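Local structure of similar to yteR (Bacilus subtilis) (Clostridium acetobutylicum, 4WU0) at residues 36-41 against 45-50; 137-142 against 149-154. The protein probably hydrolyses unsaturated rhamnogalacturonan fragments derived from pectin, as a family 105 glycoside hydrolase related to YteR. One frame throughout, in Å; residues are numbered along the deposited sequence.

Contact 1: 36-41 against 45-50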
# COMPACT_ATOMS: atom_id res chain seq x y z
N LYS A 36 10.16 -0.26 11.38
CA LYS A 36 10.68 -1.62 11.49
C LYS A 36 12.19 -1.62 11.76
O LYS A 36 12.71 -2.49 12.45
CB LYS A 36 10.38 -2.44 10.23
CG LYS A 36 8.90 -2.60 9.90
CD LYS A 36 8.02 -3.05 11.05
CE LYS A 36 8.04 -4.54 11.28
NZ LYS A 36 6.97 -4.96 12.24
N VAL A 37 12.89 -0.63 11.21
CA VAL A 37 14.31 -0.50 11.45
C VAL A 37 14.56 -0.11 12.90
O VAL A 37 15.47 -0.63 13.54
CB VAL A 37 14.95 0.49 10.47
CG1 VAL A 37 16.41 0.73 10.80
CG2 VAL A 37 14.78 -0.03 9.07
N TYR A 38 13.72 0.78 13.44
CA TYR A 38 13.75 1.09 14.87
C TYR A 38 13.54 -0.17 15.71
O TYR A 38 14.28 -0.42 16.67
CB TYR A 38 12.69 2.14 15.23
CG TYR A 38 12.63 2.39 16.71
CD1 TYR A 38 13.75 2.82 17.40
CD2 TYR A 38 11.46 2.20 17.42
CE1 TYR A 38 13.71 3.04 18.78
CE2 TYR A 38 11.40 2.41 18.77
CZ TYR A 38 12.53 2.83 19.45
OH TYR A 38 12.44 3.06 20.81
N GLU A 39 12.56 -0.98 15.32
CA GLU A 39 12.22 -2.19 16.06
C GLU A 39 13.42 -3.12 16.21
O GLU A 39 13.68 -3.62 17.31
CB GLU A 39 11.08 -2.92 15.34
CG GLU A 39 10.62 -4.24 15.97
CD GLU A 39 9.47 -4.86 15.18
OE1 GLU A 39 9.48 -6.09 14.97
OE2 GLU A 39 8.57 -4.10 14.76
N TRP A 40 14.12 -3.37 15.11
CA TRP A 40 15.22 -4.35 15.20
C TRP A 40 16.54 -3.76 15.65
O TRP A 40 17.29 -4.43 16.35
CB TRP A 40 15.38 -5.19 13.93
CG TRP A 40 16.03 -4.57 12.71
CD1 TRP A 40 15.40 -4.09 11.61
CD2 TRP A 40 17.43 -4.47 12.45
NE1 TRP A 40 16.32 -3.68 10.68
CE2 TRP A 40 17.58 -3.90 11.17
CE3 TRP A 40 18.59 -4.80 13.17
CZ2 TRP A 40 18.83 -3.65 10.60
CZ3 TRP A 40 19.83 -4.55 12.60
CH2 TRP A 40 19.93 -3.98 11.33
N THR A 41 16.82 -2.51 15.31
CA THR A 41 18.08 -1.90 15.72
C THR A 41 18.04 -1.40 17.16
O THR A 41 19.07 -1.30 17.82
CB THR A 41 18.47 -0.71 14.83
OG1 THR A 41 17.52 0.36 15.00
CG2 THR A 41 18.58 -1.10 13.36
N LYS A 45 17.64 6.90 17.01
CA LYS A 45 17.69 7.86 15.91
C LYS A 45 16.57 7.62 14.88
O LYS A 45 16.09 8.57 14.25
CB LYS A 45 19.05 7.90 15.24
CG LYS A 45 19.27 6.89 14.17
CD LYS A 45 20.64 7.07 13.54
CE LYS A 45 21.13 5.79 12.88
NZ LYS A 45 22.62 5.77 12.70
N TYR A 46 16.13 6.38 14.73
CA TYR A 46 15.05 6.09 13.78
C TYR A 46 13.70 6.56 14.33
O TYR A 46 12.91 7.18 13.61
CB TYR A 46 15.02 4.62 13.38
CG TYR A 46 16.33 4.23 12.75
CD1 TYR A 46 16.72 4.78 11.54
CD2 TYR A 46 17.21 3.39 13.41
CE1 TYR A 46 17.94 4.47 10.98
CE2 TYR A 46 18.43 3.08 12.86
CZ TYR A 46 18.80 3.63 11.65
OH TYR A 46 20.03 3.31 11.12
N LEU A 47 13.47 6.32 15.62
CA LEU A 47 12.25 6.80 16.26
C LEU A 47 12.22 8.32 16.24
O LEU A 47 11.20 8.93 15.91
CB LEU A 47 12.14 6.28 17.70
CG LEU A 47 10.95 6.81 18.50
CD1 LEU A 47 9.66 6.43 17.80
CD2 LEU A 47 10.97 6.28 19.94
N ASP A 48 13.35 8.93 16.54
CA ASP A 48 13.42 10.39 16.54
C ASP A 48 13.11 10.98 15.17
O ASP A 48 12.43 12.00 15.08
CB ASP A 48 14.79 10.87 17.03
CG ASP A 48 15.00 10.63 18.50
OD1 ASP A 48 14.00 10.49 19.24
OD2 ASP A 48 16.18 10.58 18.92
N PHE A 49 13.58 10.33 14.10
CA PHE A 49 13.26 10.76 12.75
C PHE A 49 11.78 10.70 12.47
O PHE A 49 11.21 11.59 11.86
CB PHE A 49 14.01 9.92 11.71
CG PHE A 49 13.76 10.35 10.30
CD1 PHE A 49 14.36 11.49 9.80
CD2 PHE A 49 12.93 9.61 9.47
CE1 PHE A 49 14.14 11.90 8.50
CE2 PHE A 49 12.72 10.01 8.15
CZ PHE A 49 13.32 11.17 7.68
N ILE A 50 11.15 9.63 12.92
CA ILE A 50 9.70 9.47 12.74
C ILE A 50 8.95 10.56 13.49
O ILE A 50 8.07 11.20 12.93
CB ILE A 50 9.25 8.08 13.20
CG1 ILE A 50 9.87 7.02 12.30
CG2 ILE A 50 7.74 7.96 13.13
CD1 ILE A 50 9.75 5.62 12.86
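Tyr-38 lays one face of its ring over the side chain of Leu-47. Leu-47 CB stands 3.7 Å from the Tyr-38 ring centroid, 9° off the ring normal, so this is a CH-pi contact near the centre of the ring. Further out, Leu-47 CD2 reaches Tyr-38 OH at 3.6 Å. The leucine therefore follows the ring from its middle to its hydroxyl end.

The second tyrosine repeats the theme with the roles of the helices exchanged. Val-37 CG1 sits over a face of the Tyr-46 ring, 3.7 Å from its centroid. This methyl lies anti to the valine N (chi1 175°), which carries it to the ring. The opposite face of Tyr-46 is backed by CG of its neighbour Lys-45, so the ring is sandwiched between two aliphatic groups. Between the two tyrosines, Tyr-38 CB and Tyr-46 CB touch at 3.9 Å.

Thr-41 OG1 approaches the Tyr-46 ring obliquely, 3.4 Å from CD2. It donates to Val-37 O at 2.7 Å, from the face of that carbonyl opposite to the one used by Thr-41 N. The same OG1 is also bonded to Asp-43 N in the turn.

The two segments form a helical hairpin with a short connection: the axes of 36-41 and 45-50 approach to 8.6 Å, their directions 155° apart. Both phenol groups are tied to other helices: Tyr-46 OH to Asp-10 on helix 4-14, and Tyr-38 OH to Glu-89 on helix 80-90. Leu-47 also packs on Leu-86, so the hairpin is joined to both of these helices.

Contact 2: 137-142 against 149-154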
# COMPACT_ATOMS: atom_id res chain seq x y z
N THR A 137 -7.55 -1.05 5.73
CA THR A 137 -6.42 -1.57 6.49
C THR A 137 -6.08 -0.69 7.71
O THR A 137 -5.74 -1.21 8.78
CB THR A 137 -5.17 -1.79 5.59
OG1 THR A 137 -5.52 -2.68 4.53
CG2 THR A 137 -4.00 -2.38 6.34
N PHE A 138 -6.14 0.62 7.56
CA PHE A 138 -5.96 1.49 8.71
C PHE A 138 -7.06 1.22 9.73
O PHE A 138 -6.80 1.12 10.93
CB PHE A 138 -6.02 2.96 8.32
CG PHE A 138 -6.37 3.86 9.48
CD1 PHE A 138 -5.48 4.05 10.51
CD2 PHE A 138 -7.61 4.47 9.57
CE1 PHE A 138 -5.81 4.87 11.61
CE2 PHE A 138 -7.94 5.29 10.65
CZ PHE A 138 -7.02 5.49 11.66
N TYR A 139 -8.29 1.10 9.23
CA TYR A 139 -9.45 0.88 10.10
C TYR A 139 -9.23 -0.42 10.90
O TYR A 139 -9.48 -0.47 12.09
CB TYR A 139 -10.73 0.85 9.25
CG TYR A 139 -12.04 0.83 9.99
CD1 TYR A 139 -12.12 1.13 11.34
CD2 TYR A 139 -13.22 0.55 9.31
CE1 TYR A 139 -13.32 1.09 11.99
CE2 TYR A 139 -14.42 0.52 9.95
CZ TYR A 139 -14.47 0.79 11.29
OH TYR A 139 -15.69 0.75 11.94
N ALA A 140 -8.71 -1.46 10.25
CA ALA A 140 -8.42 -2.70 10.96
C ALA A 140 -7.40 -2.52 12.08
O ALA A 140 -7.57 -3.03 13.18
CB ALA A 140 -7.95 -3.78 9.98
N LYS A 141 -6.32 -1.80 11.79
CA LYS A 141 -5.31 -1.54 12.81
C LYS A 141 -5.90 -0.71 13.94
O LYS A 141 -5.58 -0.93 15.10
CB LYS A 141 -4.08 -0.88 12.19
CG LYS A 141 -3.37 -1.83 11.21
CD LYS A 141 -2.22 -1.18 10.49
CE LYS A 141 -1.41 -2.22 9.71
NZ LYS A 141 -0.69 -3.17 10.62
N TYR A 142 -6.77 0.24 13.61
CA TYR A 142 -7.39 1.08 14.62
C TYR A 142 -8.28 0.22 15.52
O TYR A 142 -8.24 0.34 16.75
CB TYR A 142 -8.22 2.17 13.95
CG TYR A 142 -8.77 3.19 14.92
CD1 TYR A 142 -9.94 2.94 15.61
CD2 TYR A 142 -8.11 4.37 15.17
CE1 TYR A 142 -10.44 3.85 16.51
CE2 TYR A 142 -8.60 5.28 16.05
CZ TYR A 142 -9.75 5.01 16.74
OH TYR A 142 -10.23 5.94 17.63
N GLU A 149 -14.57 -5.17 18.23
CA GLU A 149 -14.24 -6.24 17.28
C GLU A 149 -15.31 -6.49 16.23
O GLU A 149 -14.99 -6.98 15.15
CB GLU A 149 -13.96 -7.56 18.03
CG GLU A 149 -12.61 -7.60 18.71
CD GLU A 149 -12.26 -8.96 19.30
OE1 GLU A 149 -13.18 -9.76 19.61
OE2 GLU A 149 -11.03 -9.20 19.46
N LYS A 150 -16.58 -6.19 16.54
CA LYS A 150 -17.63 -6.35 15.54
C LYS A 150 -17.31 -5.55 14.26
O LYS A 150 -17.76 -5.91 13.16
CB LYS A 150 -18.97 -5.90 16.11
CG LYS A 150 -20.18 -6.35 15.29
CD LYS A 150 -20.20 -7.87 15.13
CE LYS A 150 -21.49 -8.38 14.52
NZ LYS A 150 -21.38 -9.84 14.20
N GLU A 151 -16.55 -4.47 14.41
CA GLU A 151 -16.23 -3.60 13.28
C GLU A 151 -15.37 -4.31 12.25
O GLU A 151 -15.32 -3.90 11.09
CB GLU A 151 -15.53 -2.34 13.75
CG GLU A 151 -16.44 -1.46 14.59
CD GLU A 151 -15.73 -0.26 15.18
OE1 GLU A 151 -15.49 0.71 14.45
OE2 GLU A 151 -15.44 -0.27 16.40
N PHE A 152 -14.69 -5.37 12.65
CA PHE A 152 -13.92 -6.12 11.67
C PHE A 152 -14.81 -6.69 10.55
O PHE A 152 -14.33 -6.90 9.43
CB PHE A 152 -13.14 -7.27 12.33
CG PHE A 152 -11.93 -6.83 13.11
CD1 PHE A 152 -10.92 -6.11 12.52
CD2 PHE A 152 -11.78 -7.21 14.45
CE1 PHE A 152 -9.79 -5.73 13.23
CE2 PHE A 152 -10.64 -6.83 15.16
CZ PHE A 152 -9.65 -6.09 14.54
N ASP A 153 -16.08 -6.95 10.84
CA ASP A 153 -17.00 -7.50 9.83
C ASP A 153 -17.16 -6.55 8.66
O ASP A 153 -17.30 -6.97 7.52
CB ASP A 153 -18.41 -7.73 10.42
CG ASP A 153 -18.49 -8.85 11.45
OD1 ASP A 153 -17.46 -9.44 11.84
OD2 ASP A 153 -19.63 -9.13 11.90
N ASP A 154 -17.17 -5.26 8.96
CA ASP A 154 -17.28 -4.20 7.96
C ASP A 154 -16.05 -4.24 7.08
O ASP A 154 -16.15 -4.31 5.85
CB ASP A 154 -17.40 -2.86 8.70
CG ASP A 154 -17.48 -1.65 7.78
OD1 ASP A 154 -17.38 -1.77 6.54
OD2 ASP A 154 -17.64 -0.55 8.33
O HOH W 1 -18.09 -0.10 10.94
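Residues 137-142 are regular helix within helix 129-146. Residues 149-154 lead into helix 152-166, and the turn at 149-151 has helix-like torsions but lacks the regular helical hydrogen bonding. The two backbones come nearest at Ala-140 and Phe-152, whose CA atoms are 6.5 Å apart. Together they make a helical hairpin of two consecutive helices joined by a short turn, in the (alpha/alpha)6 barrel of six helical hairpins known from family 88 and 105 glycoside hydrolases.

Tyr-139 is the main bridge. Its CG is anti to the backbone N (chi1 -172°), which sends the hydroxyl across to the second segment. Tyr-139 OH donates a short hydrogen bond of 2.5 Å to Glu-151 OE1. It meets the anti lone pair of that oxygen, and the ring and carboxylate planes are 63° apart. Glu-151 OE1 also forms a salt bridge with Arg-103 of helix 93-108, while Glu-151 OE2 accepts from Glu-148 N. The carboxylate is thus gripped at both oxygens, and the nearby arginine would be expected to favour its charged form.

Phe-152 meets Ala-140 in two ways. Ala-140 O lies at the ring edge, 3.5 Å from Phe-152 CE1. The apolar touch is to Ala-140 CB, 4.2 Å from Phe-152 CE1. The same ring packs on Leu-216, Pro-217 and His-220 in a loop.

Asp-154 comes to the edge of the Tyr-139 ring, with its carboxylate plane almost perpendicular to the ring at 88°. Asp-154 OD2 is paired with Arg-111, and Asp-154 OD1 accepts from Gln-158. One water completes the network close to the ring plane: it donates to Tyr-139 OH at 2.7 Å and to Asp-154 OD2 at 2.7 Å.

Both contacts join consecutive helices across a short connection, and in each most of the touching residues are buried. They hold different helix pairs: 25-41 with 44-54 in contact 1, and 129-146 with 152-166 in contact 2. The centre of contact 1 is about 20 Å, and that of contact 2 about 17 Å, from the centre of the chain. Their own centres are 26 Å apart, and they do not touch. Helix 80-90 meets side chains of both hairpins. Contact 1 is held by aliphatic groups over aromatic faces, with its phenols bonded to other helices. In contact 2 the phenol bonds across to one carboxylate directly and to a second through a water, and each carboxylate also pairs with an arginine.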